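Local coordinates for protein amino Transferase (Eubacterium rectale, PDB 3ELE) that binds pyridoxal-5'-phosphate and, as a class I and II aminotransferase, probably transfers amino groups between amino acids and 2-oxo acids, at residues Glu311-Tyr325 with Arg379-Tyr393. Numbering follows the deposited sequence.
Sequences ENRDLLYEGLTRIGY and REMIKHSMPAFEKIY
I323 and M386 each drop into a hole on the facing helix, a worked example of knobs-into-holes packing between parallel helices. Helix segments 311-323 and 379-393 run side by side in the C-terminal part of this PLP-dependent aminotransferase, their axes 9.7 Å apart at closest approach and 7° from parallel; strands 335-339 and 357-358 adjoin the pair. The I323 knob sits among M386, F389, E390 and Y393, and the selenomethionine M386 among L316, G319, L320 and I323. M386 SE passes 3.7 Å from G319 C, where a side chain would collide with it. Further toward the N-terminal ends, I382 CD1 lies against N312 CB, while the N312 amide turns to the backbone oxygen of Y375.

Aromatic contacts close the C-terminal end. L320 CD2 makes a CH-pi contact over one F389 face, 3.5 Å from its centroid. The Y325 ring takes the edge of Y393 on a face, centroids 5.2 Å apart, and an offset edge from F389. With CG anti to the backbone N (chi1 -167°), the Y393 ring spreads one face over I323 O, with I323 CG2 packed at CB and CG. Shortening Y393 to an alanine is likely to strip the Y325 face of its edge-on partner and leave the water at G324 O without its phenol mate.

Polar links are few. That water lies 2.6 Å from both G324 O and Y393 OH. Y325 OH donates to F389 O at 2.6 Å, tilted 17° from the carbonyl plane, and that oxygen also accepts from Y393 N.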
ATOM      1  N   GLU A 311      27.339 -18.840  -4.597  1.00 38.00           N
ATOM      2  CA  GLU A 311      28.648 -18.695  -5.266  1.00 38.58           C
ATOM      3  C   GLU A 311      29.317 -17.363  -4.918  1.00 36.81           C
ATOM      4  O   GLU A 311      30.512 -17.340  -4.640  1.00 36.33           O
ATOM      5  CB  GLU A 311      28.535 -18.892  -6.780  1.00 38.49           C
ATOM      6  CG  GLU A 311      28.334 -20.346  -7.179  1.00 42.14           C
ATOM      7  CD  GLU A 311      28.371 -20.593  -8.693  1.00 43.39           C
ATOM      8  OE1 GLU A 311      28.349 -19.617  -9.489  1.00 52.81           O
ATOM      9  OE2 GLU A 311      28.433 -21.789  -9.085  1.00 52.50           O
ATOM     10  N   ASN A 312      28.534 -16.279  -4.900  1.00 36.47           N
ATOM     11  CA  ASN A 312      29.033 -14.955  -4.473  1.00 36.26           C
ATOM     12  C   ASN A 312      29.461 -14.943  -3.000  1.00 34.88           C
ATOM     13  O   ASN A 312      30.503 -14.377  -2.692  1.00 33.87           O
ATOM     14  CB  ASN A 312      28.017 -13.820  -4.744  1.00 36.32           C
ATOM     15  CG  ASN A 312      27.935 -13.419  -6.232  1.00 30.80           C
ATOM     16  OD1 ASN A 312      28.602 -13.983  -7.099  1.00 37.96           O
ATOM     17  ND2 ASN A 312      27.090 -12.439  -6.516  1.00 29.53           N
ATOM     18  N   ARG A 313      28.670 -15.580  -2.120  1.00 35.28           N
ATOM     19  CA  ARG A 313      29.002 -15.692  -0.686  1.00 35.05           C
ATOM     20  C   ARG A 313      30.364 -16.338  -0.507  1.00 34.21           C
ATOM     21  O   ARG A 313      31.217 -15.780   0.157  1.00 34.79           O
ATOM     22  CB  ARG A 313      27.979 -16.534   0.098  1.00 35.54           C
ATOM     23  CG  ARG A 313      28.217 -16.559   1.634  1.00 36.16           C
ATOM     24  CD  ARG A 313      27.510 -17.732   2.331  1.00 35.70           C
ATOM     25  NE  ARG A 313      27.915 -19.018   1.769  1.00 37.39           N
ATOM     26  CZ  ARG A 313      27.527 -20.221   2.202  1.00 36.16           C
ATOM     27  NH1 ARG A 313      26.740 -20.360   3.252  1.00 37.73           N
ATOM     28  NH2 ARG A 313      27.963 -21.315   1.587  1.00 33.03           N
ATOM     29  N   ASP A 314      30.541 -17.507  -1.117  1.00 33.75           N
ATOM     30  CA  ASP A 314      31.780 -18.289  -1.019  1.00 33.97           C
ATOM     31  C   ASP A 314      33.001 -17.554  -1.580  1.00 32.90           C
ATOM     32  O   ASP A 314      34.079 -17.595  -1.000  1.00 30.43           O
ATOM     33  CB  ASP A 314      31.612 -19.646  -1.733  1.00 34.96           C
ATOM     34  CG  ASP A 314      30.563 -20.533  -1.083  1.00 34.93           C
ATOM     35  OD1 ASP A 314      30.184 -20.251   0.051  1.00 42.52           O
ATOM     36  OD2 ASP A 314      30.129 -21.533  -1.688  1.00 42.68           O
ATOM     37  N   LEU A 315      32.805 -16.858  -2.692  1.00 33.77           N
ATOM     38  CA  LEU A 315      33.881 -16.093  -3.328  1.00 33.71           C
ATOM     39  C   LEU A 315      34.311 -14.941  -2.391  1.00 32.33           C
ATOM     40  O   LEU A 315      35.476 -14.827  -2.056  1.00 32.09           O
ATOM     41  CB  LEU A 315      33.413 -15.577  -4.691  1.00 33.71           C
ATOM     42  CG  LEU A 315      34.419 -15.004  -5.682  1.00 36.59           C
ATOM     43  CD1 LEU A 315      35.392 -16.110  -6.162  1.00 39.52           C
ATOM     44  CD2 LEU A 315      33.652 -14.444  -6.888  1.00 34.49           C
ATOM     45  N   LEU A 316      33.350 -14.153  -1.913  1.00 32.19           N
ATOM     46  CA  LEU A 316      33.631 -13.028  -0.996  1.00 31.80           C
ATOM     47  C   LEU A 316      34.226 -13.494   0.345  1.00 32.26           C
ATOM     48  O   LEU A 316      35.185 -12.894   0.850  1.00 30.64           O
ATOM     49  CB  LEU A 316      32.347 -12.205  -0.745  1.00 32.86           C
ATOM     50  CG  LEU A 316      32.452 -10.850  -0.047  1.00 31.41           C
ATOM     51  CD1 LEU A 316      33.308  -9.892  -0.907  1.00 27.94           C
ATOM     52  CD2 LEU A 316      31.070 -10.285   0.198  1.00 30.70           C
ATOM     53  N   TYR A 317      33.656 -14.559   0.915  1.00 32.61           N
ATOM     54  CA  TYR A 317      34.135 -15.106   2.191  1.00 33.25           C
ATOM     55  C   TYR A 317      35.573 -15.632   2.072  1.00 33.11           C
ATOM     56  O   TYR A 317      36.412 -15.327   2.932  1.00 31.35           O
ATOM     57  CB  TYR A 317      33.201 -16.214   2.714  1.00 33.80           C
ATOM     58  CG  TYR A 317      33.632 -16.806   4.043  1.00 35.64           C
ATOM     59  CD1 TYR A 317      33.413 -16.111   5.236  1.00 28.58           C
ATOM     60  CD2 TYR A 317      34.265 -18.056   4.115  1.00 31.89           C
ATOM     61  CE1 TYR A 317      33.797 -16.632   6.459  1.00 25.99           C
ATOM     62  CE2 TYR A 317      34.669 -18.585   5.355  1.00 33.94           C
ATOM     63  CZ  TYR A 317      34.420 -17.863   6.531  1.00 34.84           C
ATOM     64  OH  TYR A 317      34.803 -18.363   7.774  1.00 30.15           O
ATOM     65  N   GLU A 318      35.839 -16.414   1.019  1.00 33.18           N
ATOM     66  CA  GLU A 318      37.169 -16.975   0.776  1.00 34.19           C
ATOM     67  C   GLU A 318      38.224 -15.879   0.592  1.00 33.42           C
ATOM     68  O   GLU A 318      39.275 -15.932   1.215  1.00 35.61           O
ATOM     69  CB  GLU A 318      37.185 -17.934  -0.436  1.00 35.88           C
ATOM     70  CG  GLU A 318      36.446 -19.258  -0.218  1.00 40.40           C
ATOM     71  N   GLY A 319      37.935 -14.886  -0.236  1.00 31.29           N
ATOM     72  CA  GLY A 319      38.887 -13.803  -0.493  1.00 31.39           C
ATOM     73  C   GLY A 319      39.156 -12.892   0.694  1.00 31.22           C
ATOM     74  O   GLY A 319      40.306 -12.573   0.977  1.00 30.32           O
ATOM     75  N   LEU A 320      38.095 -12.488   1.392  1.00 31.11           N
ATOM     76  CA  LEU A 320      38.235 -11.605   2.571  1.00 31.10           C
ATOM     77  C   LEU A 320      38.951 -12.309   3.725  1.00 30.89           C
ATOM     78  O   LEU A 320      39.823 -11.719   4.362  1.00 30.95           O
ATOM     79  CB  LEU A 320      36.877 -11.047   3.029  1.00 30.20           C
ATOM     80  CG  LEU A 320      36.149 -10.025   2.142  1.00 29.26           C
ATOM     81  CD1 LEU A 320      34.887  -9.552   2.900  1.00 25.08           C
ATOM     82  CD2 LEU A 320      37.009  -8.832   1.747  1.00 28.37           C
ATOM     83  N   THR A 321      38.572 -13.560   3.991  1.00 30.36           N
ATOM     84  CA  THR A 321      39.227 -14.382   5.019  1.00 29.86           C
ATOM     85  C   THR A 321      40.732 -14.557   4.705  1.00 30.71           C
ATOM     86  O   THR A 321      41.574 -14.305   5.555  1.00 29.25           O
ATOM     87  CB  THR A 321      38.514 -15.738   5.149  1.00 28.33           C
ATOM     88  OG1 THR A 321      37.162 -15.498   5.568  1.00 30.75           O
ATOM     89  CG2 THR A 321      39.209 -16.662   6.139  1.00 27.75           C
ATOM     90  N   ARG A 322      41.036 -14.936   3.466  1.00 33.02           N
ATOM     91  CA  ARG A 322      42.426 -15.135   2.990  1.00 32.72           C
ATOM     92  C   ARG A 322      43.316 -13.890   3.206  1.00 32.94           C
ATOM     93  O   ARG A 322      44.500 -14.030   3.538  1.00 31.87           O
ATOM     94  CB  ARG A 322      42.396 -15.559   1.511  1.00 33.29           C
ATOM     95  CG  ARG A 322      43.731 -15.871   0.827  1.00 36.59           C
ATOM     96  CD  ARG A 322      44.531 -16.977   1.550  1.00 47.19           C
ATOM     97  NE  ARG A 322      43.781 -18.233   1.702  1.00 50.79           N
ATOM     98  CZ  ARG A 322      44.169 -19.289   2.430  1.00 50.35           C
ATOM     99  NH1 ARG A 322      45.310 -19.277   3.130  1.00 51.35           N
ATOM    100  NH2 ARG A 322      43.396 -20.374   2.467  1.00 48.41           N
ATOM    101  N   ILE A 323      42.739 -12.689   3.025  1.00 32.62           N
ATOM    102  CA  ILE A 323      43.450 -11.401   3.245  1.00 32.64           C
ATOM    103  C   ILE A 323      43.748 -11.151   4.733  1.00 32.60           C
ATOM    104  O   ILE A 323      44.823 -10.622   5.065  1.00 31.54           O
ATOM    105  CB  ILE A 323      42.669 -10.187   2.642  1.00 33.22           C
ATOM    106  CG1 ILE A 323      42.746 -10.223   1.111  1.00 31.17           C
ATOM    107  CG2 ILE A 323      43.249  -8.849   3.105  1.00 32.26           C
ATOM    108  CD1 ILE A 323      41.781  -9.236   0.434  1.00 32.56           C
ATOM    109  N   GLY A 324      42.820 -11.568   5.599  1.00 31.66           N
ATOM    110  CA  GLY A 324      42.924 -11.401   7.051  1.00 32.28           C
ATOM    111  C   GLY A 324      41.713 -10.808   7.752  1.00 32.04           C
ATOM    112  O   GLY A 324      41.760 -10.628   8.959  1.00 31.56           O
ATOM    113  N   TYR A 325      40.638 -10.492   7.008  1.00 32.72           N
ATOM    114  CA  TYR A 325      39.410  -9.948   7.581  1.00 31.74           C
ATOM    115  C   TYR A 325      38.660 -11.018   8.348  1.00 31.30           C
ATOM    116  O   TYR A 325      38.732 -12.194   7.994  1.00 30.65           O
ATOM    117  CB  TYR A 325      38.475  -9.400   6.491  1.00 32.18           C
ATOM    118  CG  TYR A 325      38.969  -8.169   5.775  1.00 31.03           C
ATOM    119  CD1 TYR A 325      38.707  -6.894   6.287  1.00 31.84           C
ATOM    120  CD2 TYR A 325      39.675  -8.262   4.568  1.00 32.00           C
ATOM    121  CE1 TYR A 325      39.131  -5.736   5.621  1.00 32.17           C
ATOM    122  CE2 TYR A 325      40.116  -7.117   3.901  1.00 30.83           C
ATOM    123  CZ  TYR A 325      39.831  -5.857   4.430  1.00 32.49           C
ATOM    124  OH  TYR A 325      40.258  -4.719   3.783  1.00 36.09           O
ATOM    125  N   ARG A 379      29.318 -11.241  -9.838  1.00 40.57           N
ATOM    126  CA  ARG A 379      30.383 -12.162  -9.428  1.00 41.59           C
ATOM    127  C   ARG A 379      31.786 -11.654  -9.804  1.00 40.88           C
ATOM    128  O   ARG A 379      32.696 -11.715  -8.987  1.00 41.53           O
ATOM    129  CB  ARG A 379      30.133 -13.562 -10.027  1.00 40.94           C
ATOM    130  CG  ARG A 379      31.165 -14.624  -9.633  1.00 44.96           C
ATOM    131  CD  ARG A 379      30.770 -16.048 -10.061  1.00 45.97           C
ATOM    132  NE  ARG A 379      31.814 -16.991  -9.647  1.00 50.52           N
ATOM    133  CZ  ARG A 379      32.918 -17.299 -10.337  1.00 55.07           C
ATOM    134  NH1 ARG A 379      33.172 -16.771 -11.551  1.00 56.27           N
ATOM    135  NH2 ARG A 379      33.794 -18.163  -9.807  1.00 54.68           N
ATOM    136  N   GLU A 380      31.940 -11.138 -11.024  1.00 40.29           N
ATOM    137  CA  GLU A 380      33.245 -10.640 -11.501  1.00 39.50           C
ATOM    138  C   GLU A 380      33.716  -9.397 -10.725  1.00 37.42           C
ATOM    139  O   GLU A 380      34.924  -9.224 -10.551  1.00 37.86           O
ATOM    140  CB  GLU A 380      33.256 -10.394 -13.025  1.00 39.87           C
ATOM    141  CG  GLU A 380      32.701 -11.552 -13.893  1.00 45.50           C
ATOM    142  CD  GLU A 380      33.205 -12.941 -13.488  1.00 48.27           C
ATOM    143  OE1 GLU A 380      34.410 -13.220 -13.640  1.00 48.23           O
ATOM    144  OE2 GLU A 380      32.371 -13.761 -13.035  1.00 52.18           O
HETATM  145  N   MSE A 381      32.771  -8.561 -10.267  1.00 35.10           N
HETATM  146  CA  MSE A 381      33.098  -7.381  -9.469  0.80 34.62           C
HETATM  147  C   MSE A 381      33.719  -7.832  -8.133  1.00 34.48           C
HETATM  148  O   MSE A 381      34.665  -7.206  -7.658  1.00 34.62           O
HETATM  149  CB  MSE A 381      31.860  -6.478  -9.267  0.80 34.34           C
HETATM  150  CG  MSE A 381      32.103  -5.213  -8.465  0.80 35.14           C
HETATM  151 SE   MSE A 381      32.151  -5.551  -6.528  0.60 34.88          SE
HETATM  152  CE  MSE A 381      30.268  -5.364  -6.043  0.80 39.26           C
ATOM    153  N   ILE A 382      33.185  -8.910  -7.534  1.00 34.25           N
ATOM    154  CA  ILE A 382      33.735  -9.463  -6.272  1.00 34.09           C
ATOM    155  C   ILE A 382      35.220  -9.850  -6.452  1.00 34.53           C
ATOM    156  O   ILE A 382      36.048  -9.509  -5.615  1.00 33.70           O
ATOM    157  CB  ILE A 382      32.948 -10.699  -5.723  1.00 34.33           C
ATOM    158  CG1 ILE A 382      31.500 -10.338  -5.410  1.00 33.21           C
ATOM    159  CG2 ILE A 382      33.606 -11.226  -4.438  1.00 32.64           C
ATOM    160  CD1 ILE A 382      30.687 -11.502  -4.837  1.00 34.72           C
ATOM    161  N   LYS A 383      35.546 -10.516  -7.566  1.00 35.78           N
ATOM    162  CA  LYS A 383      36.944 -10.902  -7.871  1.00 37.00           C
ATOM    163  C   LYS A 383      37.839  -9.688  -8.138  1.00 36.42           C
ATOM    164  O   LYS A 383      38.968  -9.632  -7.633  1.00 35.44           O
ATOM    165  CB  LYS A 383      37.026 -11.839  -9.081  1.00 37.83           C
ATOM    166  CG  LYS A 383      36.245 -13.134  -8.945  1.00 41.91           C
ATOM    167  CD  LYS A 383      36.538 -14.029 -10.113  1.00 47.05           C
ATOM    168  CE  LYS A 383      35.773 -15.320 -10.039  1.00 49.29           C
ATOM    169  NZ  LYS A 383      36.207 -16.211 -11.156  1.00 53.79           N
ATOM    170  N   HIS A 384      37.314  -8.714  -8.895  1.00 36.39           N
ATOM    171  CA  HIS A 384      38.086  -7.491  -9.226  0.50 35.78           C
ATOM    172  C   HIS A 384      38.265  -6.584  -7.994  1.00 35.55           C
ATOM    173  O   HIS A 384      39.184  -5.773  -7.950  1.00 34.40           O
ATOM    174  CB  HIS A 384      37.479  -6.686 -10.396  0.50 35.83           C
ATOM    175  CG  HIS A 384      37.255  -7.494 -11.640  0.50 33.46           C
ATOM    176  ND1 HIS A 384      36.097  -7.407 -12.382  0.50 31.86           N
ATOM    177  CD2 HIS A 384      37.998  -8.465 -12.215  0.50 33.63           C
ATOM    178  CE1 HIS A 384      36.161  -8.255 -13.392  0.50 35.35           C
ATOM    179  NE2 HIS A 384      37.305  -8.910 -13.314  0.50 34.61           N
ATOM    180  N   SER A 385      37.411  -6.738  -6.980  1.00 34.89           N
ATOM    181  CA  SER A 385      37.515  -5.953  -5.740  1.00 34.23           C
ATOM    182  C   SER A 385      38.647  -6.366  -4.792  1.00 33.20           C
ATOM    183  O   SER A 385      39.034  -5.561  -3.935  1.00 32.10           O
ATOM    184  CB  SER A 385      36.214  -6.024  -4.949  1.00 33.85           C
ATOM    185  OG  SER A 385      36.035  -7.289  -4.329  1.00 34.51           O
HETATM  186  N   MSE A 386      39.168  -7.595  -4.933  1.00 32.69           N
HETATM  187  CA  MSE A 386      40.150  -8.147  -3.957  1.00 31.17           C
HETATM  188  C   MSE A 386      41.437  -7.359  -3.739  1.00 30.73           C
HETATM  189  O   MSE A 386      41.843  -7.189  -2.591  1.00 29.40           O
HETATM  190  CB  MSE A 386      40.403  -9.653  -4.182  1.00 29.84           C
HETATM  191  CG  MSE A 386      39.162 -10.498  -3.858  1.00 29.74           C
HETATM  192 SE   MSE A 386      38.664 -10.367  -1.993  0.75 32.99          SE
HETATM  193  CE  MSE A 386      36.812 -10.863  -2.096  1.00 29.18           C
ATOM    194  N   PRO A 387      42.096  -6.901  -4.822  1.00 31.16           N
ATOM    195  CA  PRO A 387      43.238  -6.001  -4.642  1.00 31.85           C
ATOM    196  C   PRO A 387      42.933  -4.711  -3.853  1.00 32.48           C
ATOM    197  O   PRO A 387      43.784  -4.270  -3.093  1.00 32.45           O
ATOM    198  CB  PRO A 387      43.662  -5.689  -6.090  1.00 32.90           C
ATOM    199  CG  PRO A 387      43.252  -6.906  -6.840  1.00 31.25           C
ATOM    200  CD  PRO A 387      41.930  -7.267  -6.241  1.00 30.57           C
ATOM    201  N   ALA A 388      41.738  -4.136  -4.007  1.00 33.06           N
ATOM    202  CA  ALA A 388      41.358  -2.942  -3.221  1.00 34.22           C
ATOM    203  C   ALA A 388      41.157  -3.330  -1.741  1.00 35.02           C
ATOM    204  O   ALA A 388      41.641  -2.627  -0.860  1.00 35.61           O
ATOM    205  CB  ALA A 388      40.136  -2.249  -3.806  1.00 34.67           C
ATOM    206  N   PHE A 389      40.458  -4.445  -1.488  1.00 34.85           N
ATOM    207  CA  PHE A 389      40.333  -5.015  -0.126  1.00 34.56           C
ATOM    208  C   PHE A 389      41.682  -5.284   0.554  1.00 35.23           C
ATOM    209  O   PHE A 389      41.842  -5.006   1.747  1.00 35.72           O
ATOM    210  CB  PHE A 389      39.504  -6.306  -0.111  1.00 33.39           C
ATOM    211  CG  PHE A 389      38.025  -6.065  -0.085  1.00 33.09           C
ATOM    212  CD1 PHE A 389      37.431  -5.485   1.040  1.00 31.32           C
ATOM    213  CD2 PHE A 389      37.214  -6.434  -1.161  1.00 28.22           C
ATOM    214  CE1 PHE A 389      36.057  -5.261   1.090  1.00 32.78           C
ATOM    215  CE2 PHE A 389      35.823  -6.205  -1.124  1.00 32.47           C
ATOM    216  CZ  PHE A 389      35.247  -5.623  -0.006  1.00 31.14           C
ATOM    217  N   GLU A 390      42.625  -5.819  -0.215  1.00 35.19           N
ATOM    218  CA  GLU A 390      43.985  -6.077   0.238  1.00 36.88           C
ATOM    219  C   GLU A 390      44.700  -4.769   0.605  1.00 36.18           C
ATOM    220  O   GLU A 390      45.409  -4.713   1.612  1.00 34.06           O
ATOM    221  CB  GLU A 390      44.755  -6.824  -0.869  1.00 36.72           C
ATOM    222  CG  GLU A 390      46.162  -7.285  -0.539  1.00 39.31           C
ATOM    223  CD  GLU A 390      46.818  -8.020  -1.716  1.00 40.72           C
ATOM    224  OE1 GLU A 390      46.624  -7.627  -2.896  1.00 49.55           O
ATOM    225  OE2 GLU A 390      47.554  -8.988  -1.452  1.00 51.73           O
ATOM    226  N   LYS A 391      44.514  -3.730  -0.219  1.00 36.83           N
ATOM    227  CA  LYS A 391      45.130  -2.413   0.025  1.00 37.22           C
ATOM    228  C   LYS A 391      44.522  -1.740   1.263  1.00 36.28           C
ATOM    229  O   LYS A 391      45.251  -1.131   2.050  1.00 35.05           O
ATOM    230  CB  LYS A 391      45.006  -1.515  -1.209  1.00 37.19           C
ATOM    231  CG  LYS A 391      45.796  -0.218  -1.115  1.00 39.96           C
ATOM    232  CD  LYS A 391      45.911   0.456  -2.471  1.00 39.45           C
ATOM    233  CE  LYS A 391      46.606   1.808  -2.364  1.00 46.61           C
ATOM    234  NZ  LYS A 391      46.804   2.463  -3.703  1.00 48.21           N
ATOM    235  N   ILE A 392      43.201  -1.860   1.429  1.00 35.57           N
ATOM    236  CA  ILE A 392      42.508  -1.331   2.623  1.00 36.22           C
ATOM    237  C   ILE A 392      43.102  -1.981   3.896  1.00 35.93           C
ATOM    238  O   ILE A 392      43.469  -1.277   4.832  1.00 35.32           O
ATOM    239  CB  ILE A 392      40.974  -1.561   2.574  1.00 35.90           C
ATOM    240  CG1 ILE A 392      40.323  -0.732   1.463  1.00 37.04           C
ATOM    241  CG2 ILE A 392      40.320  -1.203   3.919  1.00 32.80           C
ATOM    242  CD1 ILE A 392      38.955  -1.273   1.050  1.00 35.77           C
ATOM    243  N   TYR A 393      43.206  -3.310   3.877  1.00 36.93           N
ATOM    244  CA  TYR A 393      43.784  -4.106   4.969  1.00 38.34           C
ATOM    245  C   TYR A 393      45.192  -3.619   5.347  1.00 38.28           C
ATOM    246  O   TYR A 393      45.484  -3.418   6.528  1.00 37.28           O
ATOM    247  CB  TYR A 393      43.834  -5.585   4.574  1.00 39.90           C
ATOM    248  CG  TYR A 393      44.111  -6.483   5.741  1.00 40.97           C
ATOM    249  CD1 TYR A 393      43.065  -6.886   6.576  1.00 41.87           C
ATOM    250  CD2 TYR A 393      45.409  -6.920   6.032  1.00 42.66           C
ATOM    251  CE1 TYR A 393      43.288  -7.701   7.657  1.00 38.99           C
ATOM    252  CE2 TYR A 393      45.645  -7.752   7.126  1.00 44.90           C
ATOM    253  CZ  TYR A 393      44.561  -8.128   7.926  1.00 42.10           C
ATOM    254  OH  TYR A 393      44.735  -8.934   8.999  1.00 45.30           O
TER
HETATM  255  O   HOH W   1      43.604 -10.420  10.765  1.00 52.52           O